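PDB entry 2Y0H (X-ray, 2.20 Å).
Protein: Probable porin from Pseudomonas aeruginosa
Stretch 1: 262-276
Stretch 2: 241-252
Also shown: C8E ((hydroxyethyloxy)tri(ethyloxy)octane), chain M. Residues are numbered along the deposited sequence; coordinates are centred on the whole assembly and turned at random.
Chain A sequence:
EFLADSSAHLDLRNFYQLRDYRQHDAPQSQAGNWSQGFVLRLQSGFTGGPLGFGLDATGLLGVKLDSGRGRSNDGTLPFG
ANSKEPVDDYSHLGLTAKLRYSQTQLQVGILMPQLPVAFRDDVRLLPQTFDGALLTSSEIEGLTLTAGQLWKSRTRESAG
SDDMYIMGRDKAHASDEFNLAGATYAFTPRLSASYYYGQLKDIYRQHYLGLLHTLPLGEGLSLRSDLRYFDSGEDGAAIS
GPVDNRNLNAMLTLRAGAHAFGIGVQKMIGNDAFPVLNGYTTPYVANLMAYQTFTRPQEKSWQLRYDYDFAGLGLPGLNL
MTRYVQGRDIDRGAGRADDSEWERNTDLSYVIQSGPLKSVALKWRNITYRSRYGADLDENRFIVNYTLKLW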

ATOM      1  N   GLY A 262     -10.863  -3.696  16.128  1.00 32.54           N
ATOM      2  CA  GLY A 262     -11.280  -3.934  14.757  1.00 31.03           C
ATOM      3  C   GLY A 262     -11.596  -5.378  14.401  1.00 30.50           C
ATOM      4  O   GLY A 262     -10.998  -6.319  14.936  1.00 29.36           O
ATOM      5  N   ILE A 263     -12.557  -5.535  13.494  1.00 27.26           N
ATOM      6  CA  ILE A 263     -12.862  -6.807  12.860  1.00 29.14           C
ATOM      7  C   ILE A 263     -12.832  -6.617  11.346  1.00 30.41           C
ATOM      8  O   ILE A 263     -13.352  -5.629  10.811  1.00 27.88           O
ATOM      9  CB  ILE A 263     -14.277  -7.318  13.215  1.00 32.53           C
ATOM     10  CG1 ILE A 263     -14.501  -7.301  14.721  1.00 39.96           C
ATOM     11  CG2 ILE A 263     -14.482  -8.729  12.706  1.00 26.38           C
ATOM     12  CD1 ILE A 263     -15.696  -8.123  15.140  1.00 42.02           C
ATOM     13  N   GLY A 264     -12.221  -7.574  10.665  1.00 26.99           N
ATOM     14  CA  GLY A 264     -12.179  -7.580   9.225  1.00 26.46           C
ATOM     15  C   GLY A 264     -12.680  -8.895   8.676  1.00 30.19           C
ATOM     16  O   GLY A 264     -12.448  -9.964   9.264  1.00 30.10           O
ATOM     17  N   VAL A 265     -13.397  -8.816   7.565  1.00 27.79           N
ATOM     18  CA  VAL A 265     -13.799 -10.001   6.826  1.00 26.22           C
ATOM     19  C   VAL A 265     -13.413  -9.793   5.368  1.00 27.66           C
ATOM     20  O   VAL A 265     -13.471  -8.675   4.858  1.00 28.90           O
ATOM     21  CB  VAL A 265     -15.330 -10.275   6.917  1.00 31.01           C
ATOM     22  CG1 VAL A 265     -15.719 -10.638   8.320  1.00 30.12           C
ATOM     23  CG2 VAL A 265     -16.130  -9.063   6.445  1.00 33.21           C
ATOM     24  N   GLN A 266     -13.050 -10.879   4.696  1.00 26.06           N
ATOM     25  CA  GLN A 266     -12.522 -10.811   3.340  1.00 28.61           C
ATOM     26  C   GLN A 266     -12.850 -12.125   2.647  1.00 27.97           C
ATOM     27  O   GLN A 266     -12.729 -13.201   3.240  1.00 29.69           O
ATOM     28  CB  GLN A 266     -11.002 -10.590   3.384  1.00 25.39           C
ATOM     29  CG  GLN A 266     -10.303 -10.367   2.039  1.00 24.16           C
ATOM     30  CD  GLN A 266      -8.982  -9.628   2.217  1.00 30.93           C
ATOM     31  OE1 GLN A 266      -8.970  -8.440   2.579  1.00 28.35           O
ATOM     32  NE2 GLN A 266      -7.859 -10.331   2.004  1.00 27.49           N
ATOM     33  N   LYS A 267     -13.249 -12.035   1.389  1.00 29.29           N
ATOM     34  CA  LYS A 267     -13.685 -13.207   0.657  1.00 33.32           C
ATOM     35  C   LYS A 267     -13.277 -13.132  -0.828  1.00 30.89           C
ATOM     36  O   LYS A 267     -13.669 -12.218  -1.543  1.00 32.72           O
ATOM     37  CB  LYS A 267     -15.198 -13.336   0.822  1.00 32.99           C
ATOM     38  CG  LYS A 267     -15.832 -14.551   0.191  1.00 44.20           C
ATOM     39  CD  LYS A 267     -17.331 -14.618   0.539  1.00 51.31           C
ATOM     40  CE  LYS A 267     -17.580 -14.758   2.059  1.00 59.71           C
ATOM     41  NZ  LYS A 267     -17.367 -13.502   2.870  1.00 55.81           N
ATOM     42  N   MET A 268     -12.466 -14.087  -1.264  1.00 27.92           N
ATOM     43  CA  MET A 268     -12.118 -14.244  -2.679  1.00 31.44           C
ATOM     44  C   MET A 268     -13.144 -15.160  -3.346  1.00 31.46           C
ATOM     45  O   MET A 268     -13.449 -16.243  -2.841  1.00 31.47           O
ATOM     46  CB  MET A 268     -10.720 -14.859  -2.843  1.00 25.38           C
ATOM     47  CG  MET A 268      -9.586 -14.096  -2.161  1.00 26.31           C
ATOM     48  SD  MET A 268      -9.349 -12.431  -2.861  1.00 29.46           S
ATOM     49  CE  MET A 268      -9.958 -11.438  -1.489  1.00 27.10           C
ATOM     50  N   ILE A 269     -13.671 -14.720  -4.482  1.00 32.92           N
ATOM     51  CA  ILE A 269     -14.634 -15.501  -5.244  1.00 28.88           C
ATOM     52  C   ILE A 269     -14.157 -15.636  -6.675  1.00 34.22           C
ATOM     53  O   ILE A 269     -13.743 -14.648  -7.300  1.00 29.18           O
ATOM     54  CB  ILE A 269     -15.997 -14.820  -5.242  1.00 35.46           C
ATOM     55  CG1 ILE A 269     -16.459 -14.592  -3.792  1.00 34.02           C
ATOM     56  CG2 ILE A 269     -17.000 -15.640  -6.043  1.00 37.92           C
ATOM     57  CD1 ILE A 269     -17.514 -13.512  -3.629  1.00 38.04           C
ATOM     58  N   GLY A 270     -14.233 -16.858  -7.199  1.00 33.38           N
ATOM     59  CA  GLY A 270     -13.794 -17.152  -8.555  1.00 31.91           C
ATOM     60  C   GLY A 270     -12.578 -18.048  -8.482  1.00 32.12           C
ATOM     61  O   GLY A 270     -12.156 -18.436  -7.395  1.00 32.47           O
ATOM     62  N   ASN A 271     -11.984 -18.398  -9.613  1.00 34.19           N
ATOM     63  CA  ASN A 271     -10.860 -19.326  -9.489  1.00 36.59           C
ATOM     64  C   ASN A 271      -9.479 -18.682  -9.323  1.00 34.38           C
ATOM     65  O   ASN A 271      -8.506 -19.391  -9.060  1.00 32.15           O
ATOM     66  CB  ASN A 271     -10.859 -20.388 -10.594  1.00 45.87           C
ATOM     67  CG  ASN A 271     -10.187 -19.913 -11.833  1.00 46.46           C
ATOM     68  OD1 ASN A 271     -10.509 -18.837 -12.338  1.00 49.55           O
ATOM     69  ND2 ASN A 271      -9.219 -20.687 -12.325  1.00 40.16           N
ATOM     70  N   ASP A 272      -9.398 -17.350  -9.436  1.00 30.76           N
ATOM     71  CA  ASP A 272      -8.123 -16.640  -9.294  1.00 29.32           C
ATOM     72  C   ASP A 272      -7.922 -15.910  -7.962  1.00 28.67           C
ATOM     73  O   ASP A 272      -8.873 -15.478  -7.318  1.00 28.46           O
ATOM     74  CB  ASP A 272      -7.929 -15.643 -10.443  1.00 28.49           C
ATOM     75  CG  ASP A 272      -7.736 -16.335 -11.777  1.00 33.62           C
ATOM     76  OD1 ASP A 272      -7.012 -17.353 -11.795  1.00 34.07           O
ATOM     77  OD2 ASP A 272      -8.317 -15.877 -12.791  1.00 31.16           O
ATOM     78  N   ALA A 273      -6.663 -15.765  -7.572  1.00 27.22           N
ATOM     79  CA  ALA A 273      -6.298 -14.838  -6.519  1.00 28.05           C
ATOM     80  C   ALA A 273      -6.631 -13.416  -6.967  1.00 26.07           C
ATOM     81  O   ALA A 273      -6.783 -13.151  -8.150  1.00 25.49           O
ATOM     82  CB  ALA A 273      -4.807 -14.953  -6.202  1.00 25.02           C
ATOM     83  N   PHE A 274      -6.741 -12.504  -6.009  1.00 24.78           N
ATOM     84  CA  PHE A 274      -6.925 -11.094  -6.306  1.00 26.31           C
ATOM     85  C   PHE A 274      -5.742 -10.524  -7.109  1.00 25.56           C
ATOM     86  O   PHE A 274      -4.599 -10.570  -6.653  1.00 23.72           O
ATOM     87  CB  PHE A 274      -7.096 -10.313  -5.001  1.00 24.64           C
ATOM     88  CG  PHE A 274      -7.333  -8.846  -5.197  1.00 26.30           C
ATOM     89  CD1 PHE A 274      -8.423  -8.401  -5.949  1.00 22.01           C
ATOM     90  CD2 PHE A 274      -6.474  -7.905  -4.625  1.00 24.45           C
ATOM     91  CE1 PHE A 274      -8.657  -7.050  -6.131  1.00 22.91           C
ATOM     92  CE2 PHE A 274      -6.693  -6.537  -4.798  1.00 23.86           C
ATOM     93  CZ  PHE A 274      -7.791  -6.105  -5.551  1.00 25.43           C
ATOM     94  N   PRO A 275      -6.020  -9.987  -8.306  1.00 24.09           N
ATOM     95  CA  PRO A 275      -4.960  -9.424  -9.158  1.00 27.30           C
ATOM     96  C   PRO A 275      -4.407  -8.111  -8.612  1.00 27.09           C
ATOM     97  O   PRO A 275      -5.177  -7.183  -8.338  1.00 26.39           O
ATOM     98  CB  PRO A 275      -5.675  -9.172 -10.488  1.00 26.90           C
ATOM     99  CG  PRO A 275      -6.936 -10.021 -10.423  1.00 28.36           C
ATOM    100  CD  PRO A 275      -7.323 -10.018  -8.991  1.00 25.46           C
ATOM    101  N   VAL A 276      -3.089  -8.057  -8.429  1.00 26.20           N
ATOM    102  CA  VAL A 276      -2.382  -6.799  -8.203  1.00 24.34           C
ATOM    103  C   VAL A 276      -1.259  -6.697  -9.208  1.00 24.66           C
ATOM    104  O   VAL A 276      -0.789  -7.720  -9.718  1.00 22.52           O
ATOM    105  CB  VAL A 276      -1.786  -6.701  -6.775  1.00 30.24           C
ATOM    106  CG1 VAL A 276      -2.880  -6.418  -5.764  1.00 30.62           C
ATOM    107  CG2 VAL A 276      -1.030  -7.988  -6.405  1.00 30.00           C
TER
HETATM  108  C1  C8E M1401     -17.943  -9.384   2.875  1.00 43.96           C
HETATM  109  C2  C8E M1401     -17.336  -7.987   2.718  1.00 39.61           C
HETATM  110  C3  C8E M1401     -18.425  -6.915   2.727  1.00 43.20           C
HETATM  111  C4  C8E M1401     -18.880  -6.579   1.307  1.00 42.34           C
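Stretch 2 (241-252) GPVDNRNLNAML

Stretch 2 is extended through to L252, where the strand runs on, and lies antiparallel to strand 262-269: the two N-to-C directions differ by 179°, and the axes approach to 4.6 Å. The rule of the pairing is strict alternation, with I263, V265, K267 and I269 each exchanging two backbone hydrogen bonds with L252, A250, L248 and R246, respectively.

I263 opens the ladder, its N 2.9 Å from L252 O and its O 2.8 Å from L252 N. G264 faces M251 in a non-hydrogen-bonded pair, with CA atoms only 4.4 Å apart; a CB here would lie tight against M251 SD, which already stands 3.8 Å from G264 CA. V265 N donates to A250 O at 3.0 Å and A250 N donates to V265 O at 2.9 Å, and V265 CG2 meets A250 CB at 4.2 Å. Q266 and N249 bring their CA atoms to 4.0 Å, with Q266 OE1 3.5 Å from N249 CB.

K267 N donates to L248 O at 2.8 Å, and L248 N returns to K267 O at 3.1 Å. M268 turns to the same face as N247, its CE 3.4 Å from N247 OD1. I269 ends the strand on the V265 face: its N and O each lie 2.8 Å from R246 O and N respectively, CD1 packs on L248 CD1 at 3.8 Å, and CG2 sits over a face of the R246 guanidinium.

Beyond the strand, side chains take over part of the pairing. G270 has backbone angles that call for glycine, and a CB would clash with D244 O. N271 N donates to D244 OD2 (3.1 Å). D272 grips D244 twice, D244 N to D272 OD2 at 2.7 Å and D272 N to D244 O at 3.0 Å, while N245 ND2 reaches D272 O at 2.8 Å. F274 then lays a ring face against N247 ND2, and P275 CG closes on V243 CG1 at 3.9 Å.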

ATOM      1  N   GLY A 241      -3.807 -15.129 -19.951  1.00 28.53           N
ATOM      2  CA  GLY A 241      -4.863 -16.095 -19.696  1.00 27.54           C
ATOM      3  C   GLY A 241      -6.066 -15.473 -19.024  1.00 28.34           C
ATOM      4  O   GLY A 241      -6.102 -14.255 -18.814  1.00 28.97           O
ATOM      5  N   PRO A 242      -7.056 -16.308 -18.667  1.00 29.91           N
ATOM      6  CA  PRO A 242      -8.282 -15.851 -18.001  1.00 31.95           C
ATOM      7  C   PRO A 242      -7.993 -15.172 -16.662  1.00 30.52           C
ATOM      8  O   PRO A 242      -7.016 -15.504 -15.979  1.00 25.90           O
ATOM      9  CB  PRO A 242      -9.065 -17.152 -17.763  1.00 31.88           C
ATOM     10  CG  PRO A 242      -8.497 -18.126 -18.733  1.00 35.69           C
ATOM     11  CD  PRO A 242      -7.041 -17.767 -18.842  1.00 32.51           C
ATOM     12  N   VAL A 243      -8.852 -14.227 -16.299  1.00 28.14           N
ATOM     13  CA  VAL A 243      -8.755 -13.535 -15.026  1.00 29.01           C
ATOM     14  C   VAL A 243     -10.159 -13.548 -14.408  1.00 29.67           C
ATOM     15  O   VAL A 243     -11.087 -13.000 -14.988  1.00 30.09           O
ATOM     16  CB  VAL A 243      -8.267 -12.074 -15.219  1.00 30.25           C
ATOM     17  CG1 VAL A 243      -8.248 -11.328 -13.881  1.00 31.86           C
ATOM     18  CG2 VAL A 243      -6.886 -12.034 -15.888  1.00 24.03           C
ATOM     19  N   ASP A 244     -10.317 -14.198 -13.256  1.00 28.15           N
ATOM     20  CA  ASP A 244     -11.646 -14.374 -12.648  1.00 31.99           C
ATOM     21  C   ASP A 244     -11.590 -14.226 -11.131  1.00 26.34           C
ATOM     22  O   ASP A 244     -11.264 -15.168 -10.429  1.00 31.01           O
ATOM     23  CB  ASP A 244     -12.239 -15.745 -13.022  1.00 31.22           C
ATOM     24  CG  ASP A 244     -13.562 -16.044 -12.302  1.00 31.66           C
ATOM     25  OD1 ASP A 244     -14.402 -15.134 -12.152  1.00 33.67           O
ATOM     26  OD2 ASP A 244     -13.766 -17.199 -11.884  1.00 33.37           O
ATOM     27  N   ASN A 245     -11.905 -13.038 -10.635  1.00 24.88           N
ATOM     28  CA  ASN A 245     -11.899 -12.780  -9.199  1.00 27.80           C
ATOM     29  C   ASN A 245     -12.843 -11.660  -8.828  1.00 29.40           C
ATOM     30  O   ASN A 245     -12.837 -10.584  -9.427  1.00 24.70           O
ATOM     31  CB  ASN A 245     -10.501 -12.406  -8.705  1.00 28.86           C
ATOM     32  CG  ASN A 245     -10.456 -12.110  -7.200  1.00 27.69           C
ATOM     33  OD1 ASN A 245     -10.763 -11.000  -6.751  1.00 25.35           O
ATOM     34  ND2 ASN A 245     -10.041 -13.095  -6.428  1.00 25.88           N
ATOM     35  N   ARG A 246     -13.669 -11.930  -7.834  1.00 31.30           N
ATOM     36  CA  ARG A 246     -14.366 -10.864  -7.164  1.00 31.67           C
ATOM     37  C   ARG A 246     -13.817 -10.903  -5.758  1.00 29.90           C
ATOM     38  O   ARG A 246     -13.517 -11.978  -5.218  1.00 27.13           O
ATOM     39  CB  ARG A 246     -15.884 -11.051  -7.251  1.00 35.64           C
ATOM     40  CG  ARG A 246     -16.349 -11.214  -8.709  1.00 42.13           C
ATOM     41  CD  ARG A 246     -17.847 -11.096  -8.896  1.00 50.22           C
ATOM     42  NE  ARG A 246     -18.608 -11.993  -8.028  1.00 65.22           N
ATOM     43  CZ  ARG A 246     -18.841 -13.277  -8.288  1.00 63.64           C
ATOM     44  NH1 ARG A 246     -18.353 -13.829  -9.392  1.00 63.37           N
ATOM     45  NH2 ARG A 246     -19.555 -14.006  -7.436  1.00 58.89           N
ATOM     46  N   ASN A 247     -13.642  -9.714  -5.193  1.00 28.52           N
ATOM     47  CA  ASN A 247     -13.009  -9.541  -3.898  1.00 29.06           C
ATOM     48  C   ASN A 247     -13.931  -8.683  -3.033  1.00 30.89           C
ATOM     49  O   ASN A 247     -14.123  -7.501  -3.335  1.00 29.08           O
ATOM     50  CB  ASN A 247     -11.640  -8.865  -4.098  1.00 29.19           C
ATOM     51  CG  ASN A 247     -10.987  -8.427  -2.781  1.00 30.00           C
ATOM     52  OD1 ASN A 247     -11.598  -8.487  -1.710  1.00 27.57           O
ATOM     53  ND2 ASN A 247      -9.734  -7.982  -2.868  1.00 29.22           N
ATOM     54  N   LEU A 248     -14.525  -9.292  -1.997  1.00 29.62           N
ATOM     55  CA  LEU A 248     -15.365  -8.580  -1.016  1.00 28.79           C
ATOM     56  C   LEU A 248     -14.647  -8.511   0.331  1.00 28.20           C
ATOM     57  O   LEU A 248     -14.344  -9.538   0.936  1.00 29.35           O
ATOM     58  CB  LEU A 248     -16.698  -9.296  -0.794  1.00 31.51           C
ATOM     59  CG  LEU A 248     -17.732  -9.433  -1.911  1.00 38.17           C
ATOM     60  CD1 LEU A 248     -17.092  -9.788  -3.233  1.00 40.91           C
ATOM     61  CD2 LEU A 248     -18.749 -10.497  -1.520  1.00 43.68           C
ATOM     62  N   ASN A 249     -14.375  -7.306   0.805  1.00 26.51           N
ATOM     63  CA  ASN A 249     -13.692  -7.161   2.080  1.00 27.09           C
ATOM     64  C   ASN A 249     -14.133  -5.905   2.819  1.00 28.40           C
ATOM     65  O   ASN A 249     -14.467  -4.888   2.198  1.00 29.03           O
ATOM     66  CB  ASN A 249     -12.163  -7.224   1.917  1.00 25.82           C
ATOM     67  CG  ASN A 249     -11.597  -6.023   1.178  1.00 26.58           C
ATOM     68  OD1 ASN A 249     -11.169  -5.051   1.791  1.00 26.47           O
ATOM     69  ND2 ASN A 249     -11.587  -6.091  -0.148  1.00 27.52           N
ATOM     70  N   ALA A 250     -14.150  -5.993   4.144  1.00 26.43           N
ATOM     71  CA  ALA A 250     -14.630  -4.901   4.982  1.00 28.26           C
ATOM     72  C   ALA A 250     -13.849  -4.845   6.286  1.00 29.25           C
ATOM     73  O   ALA A 250     -13.469  -5.868   6.840  1.00 30.62           O
ATOM     74  CB  ALA A 250     -16.128  -5.050   5.260  1.00 27.07           C
ATOM     75  N   MET A 251     -13.599  -3.636   6.764  1.00 30.04           N
ATOM     76  CA  MET A 251     -12.999  -3.453   8.080  1.00 31.47           C
ATOM     77  C   MET A 251     -13.927  -2.597   8.932  1.00 27.35           C
ATOM     78  O   MET A 251     -14.280  -1.492   8.535  1.00 27.71           O
ATOM     79  CB  MET A 251     -11.631  -2.778   7.950  1.00 30.36           C
ATOM     80  CG  MET A 251     -10.811  -2.794   9.218  1.00 30.90           C
ATOM     81  SD  MET A 251     -10.045  -4.397   9.464  1.00 31.94           S
ATOM     82  CE  MET A 251      -8.329  -4.002   9.147  1.00 44.92           C
ATOM     83  N   LEU A 252     -14.341  -3.127  10.082  1.00 31.77           N
ATOM     84  CA  LEU A 252     -15.123  -2.383  11.071  1.00 28.43           C
ATOM     85  C   LEU A 252     -14.236  -2.040  12.263  1.00 31.59           C
ATOM     86  O   LEU A 252     -13.692  -2.930  12.913  1.00 30.79           O
ATOM     87  CB  LEU A 252     -16.296  -3.224  11.568  1.00 34.80           C
ATOM     88  CG  LEU A 252     -17.680  -2.972  10.976  1.00 42.30           C
ATOM     89  CD1 LEU A 252     -18.219  -1.648  11.474  1.00 38.35           C
ATOM     90  CD2 LEU A 252     -17.624  -3.004   9.443  1.00 40.90           C
TER